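Local structure of replicase polyprotein 1a (Avian infectious bronchitis virus, 3LD1) at residues Q107-V112 and K139-A144. The protein is of unknown function but forms part of non-structural protein 2, one of the products cut from the coronavirus replicase polyprotein. The protein carries 3 engineered substitutions. Residues are numbered along the deposited sequence; the frame is centred on the assembly and turned at random.
Sequences QWSLTV and KIQVSA
Gln141, in the first turn of helix 140-162, meets both Trp108 and Ser109 where helix 105-108 ends. That turn starts at Lys139, its N-cap residue. The carbonyl O of Lys139 accepts from the backbone N of both Val142 and Ser143, and the backbone N of Lys139 is hydrogen-bonded to Asp17 OD1. Gln141 makes the contact with two separate parts. Its backbone O lies in the plane of the Trp108 ring, at the edge of the six-membered part, 3.6 Å from CZ3 and 3.7 Å from CH2 of Trp108. Its side chain leaves with CG anti to the backbone N (chi1 171°) and then runs on extended. This brings CG to 4.1 Å from Trp108 CH2 and carries the amide on past the ring to Ser109. The amide plane is turned 44° from the indole plane. Gln141 OE1 ends 3.3 Å from Ser109 OG, but no hydrogen bond joins them; Ser109 OG is hydrogen-bonded to the carbonyl O of Ala105.

The contact sets the end of helix 105-108 and the turn that follows it against the first turn of helix 140-162, within the helical region of nsp2a. The rim of an indole from the end of one short helix sits against the first turn of a long one. The indole NE1 hydrogen-bonds to the carbonyl O of Leu101 in helix 93-103. Leu115 and Arg118 of helix 112-121 also touch the Trp108 side chain.

Val142 comes next. Its CG2 stands 4.2 Å from Trp108 CH2, near the ring plane, and makes the apolar contact between the segments. Val142 also packs on Tyr98 and Leu102 of helix 93-103.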
loop_
_atom_site.group_PDB
_atom_site.type_symbol
_atom_site.label_atom_id
_atom_site.label_comp_id
_atom_site.label_asym_id
_atom_site.label_seq_id
_atom_site.Cartn_x
_atom_site.Cartn_y
_atom_site.Cartn_z
ATOM N N GLN A 107 2.664 -18.380 25.944
ATOM C CA GLN A 107 3.902 -18.868 25.359
ATOM C C GLN A 107 4.318 -18.116 24.171
ATOM O O GLN A 107 5.454 -17.692 24.128
ATOM C CB GLN A 107 3.881 -20.338 24.961
ATOM C CG GLN A 107 3.507 -21.240 26.097
ATOM C CD GLN A 107 2.701 -22.458 25.600
ATOM O OE1 GLN A 107 2.571 -22.717 24.389
ATOM N NE2 GLN A 107 2.153 -23.195 26.530
ATOM N N TRP A 108 3.461 -17.937 23.170
ATOM C CA TRP A 108 3.967 -17.418 21.899
ATOM C C TRP A 108 4.197 -15.894 21.861
ATOM O O TRP A 108 4.871 -15.361 20.970
ATOM C CB TRP A 108 3.122 -17.913 20.739
ATOM C CG TRP A 108 1.623 -17.638 20.867
ATOM C CD1 TRP A 108 0.657 -18.552 21.215
ATOM C CD2 TRP A 108 0.926 -16.389 20.651
ATOM N NE1 TRP A 108 -0.575 -17.956 21.252
ATOM C CE2 TRP A 108 -0.454 -16.637 20.894
ATOM C CE3 TRP A 108 1.332 -15.086 20.297
ATOM C CZ2 TRP A 108 -1.463 -15.605 20.779
ATOM C CZ3 TRP A 108 0.341 -14.037 20.182
ATOM C CH2 TRP A 108 -1.044 -14.323 20.371
ATOM N N SER A 109 3.672 -15.188 22.839
ATOM C CA SER A 109 3.900 -13.764 22.919
ATOM C C SER A 109 5.052 -13.293 23.780
ATOM O O SER A 109 5.235 -12.082 23.940
ATOM C CB SER A 109 2.636 -13.018 23.318
ATOM O OG SER A 109 2.266 -13.231 24.651
ATOM N N LEU A 110 5.817 -14.242 24.316
ATOM C CA LEU A 110 7.023 -13.997 25.161
ATOM C C LEU A 110 7.962 -12.931 24.559
ATOM O O LEU A 110 8.197 -11.931 25.216
ATOM C CB LEU A 110 7.786 -15.340 25.388
ATOM C CG LEU A 110 7.547 -16.077 26.705
ATOM C CD1 LEU A 110 6.230 -15.694 27.320
ATOM C CD2 LEU A 110 7.762 -17.610 26.689
ATOM N N THR A 111 8.412 -13.135 23.308
ATOM C CA THR A 111 9.389 -12.343 22.601
ATOM C C THR A 111 9.162 -12.225 21.044
ATOM O O THR A 111 8.409 -13.024 20.436
ATOM C CB THR A 111 10.711 -13.065 22.704
ATOM O OG1 THR A 111 10.656 -14.337 22.010
ATOM C CG2 THR A 111 11.075 -13.321 24.162
ATOM N N VAL A 112 9.885 -11.287 20.391
ATOM C CA VAL A 112 9.836 -11.137 18.959
ATOM C C VAL A 112 9.936 -12.491 18.343
ATOM O O VAL A 112 9.133 -12.814 17.456
ATOM C CB VAL A 112 10.947 -10.191 18.371
ATOM C CG1 VAL A 112 10.825 -10.035 16.779
ATOM C CG2 VAL A 112 10.799 -8.816 18.962
ATOM N N LYS A 139 -8.202 -7.827 19.631
ATOM C CA LYS A 139 -7.196 -7.991 20.663
ATOM C C LYS A 139 -5.823 -7.782 20.086
ATOM O O LYS A 139 -5.323 -8.490 19.155
ATOM C CB LYS A 139 -7.260 -9.305 21.475
ATOM C CG LYS A 139 -6.859 -9.080 22.994
ATOM C CD LYS A 139 -6.328 -10.281 23.686
ATOM C CE LYS A 139 -6.020 -10.056 25.188
ATOM N NZ LYS A 139 -6.965 -8.952 25.683
ATOM N N ILE A 140 -5.211 -6.774 20.647
ATOM C CA ILE A 140 -4.031 -6.259 20.027
ATOM C C ILE A 140 -3.002 -7.366 19.834
ATOM O O ILE A 140 -2.427 -7.577 18.737
ATOM C CB ILE A 140 -3.513 -5.159 20.885
ATOM C CG1 ILE A 140 -4.424 -3.934 20.736
ATOM C CG2 ILE A 140 -2.089 -4.858 20.552
ATOM C CD1 ILE A 140 -4.278 -2.923 21.863
ATOM N N GLN A 141 -2.777 -8.089 20.894
ATOM C CA GLN A 141 -1.777 -9.100 20.946
ATOM C C GLN A 141 -1.994 -10.153 19.889
ATOM O O GLN A 141 -1.034 -10.769 19.429
ATOM C CB GLN A 141 -1.832 -9.672 22.385
ATOM C CG GLN A 141 -1.020 -10.925 22.742
ATOM C CD GLN A 141 -1.601 -11.639 24.026
ATOM O OE1 GLN A 141 -0.862 -12.230 24.797
ATOM N NE2 GLN A 141 -2.919 -11.547 24.245
ATOM N N VAL A 142 -3.229 -10.338 19.419
ATOM C CA VAL A 142 -3.431 -11.301 18.355
ATOM C C VAL A 142 -3.240 -10.677 16.993
ATOM O O VAL A 142 -2.493 -11.220 16.126
ATOM C CB VAL A 142 -4.854 -12.006 18.421
ATOM C CG1 VAL A 142 -5.246 -12.719 17.063
ATOM C CG2 VAL A 142 -4.934 -12.950 19.612
ATOM N N SER A 143 -3.925 -9.587 16.743
ATOM C CA SER A 143 -3.765 -8.944 15.440
ATOM C C SER A 143 -2.267 -8.630 15.173
ATOM O O SER A 143 -1.733 -8.955 14.089
ATOM C CB SER A 143 -4.636 -7.709 15.325
ATOM O OG SER A 143 -4.472 -6.890 16.482
ATOM N N ALA A 144 -1.539 -8.133 16.194
ATOM C CA ALA A 144 -0.115 -7.736 15.920
ATOM C C ALA A 144 0.727 -8.917 15.523
ATOM O O ALA A 144 1.557 -8.811 14.619
ATOM C CB ALA A 144 0.490 -7.043 17.050
#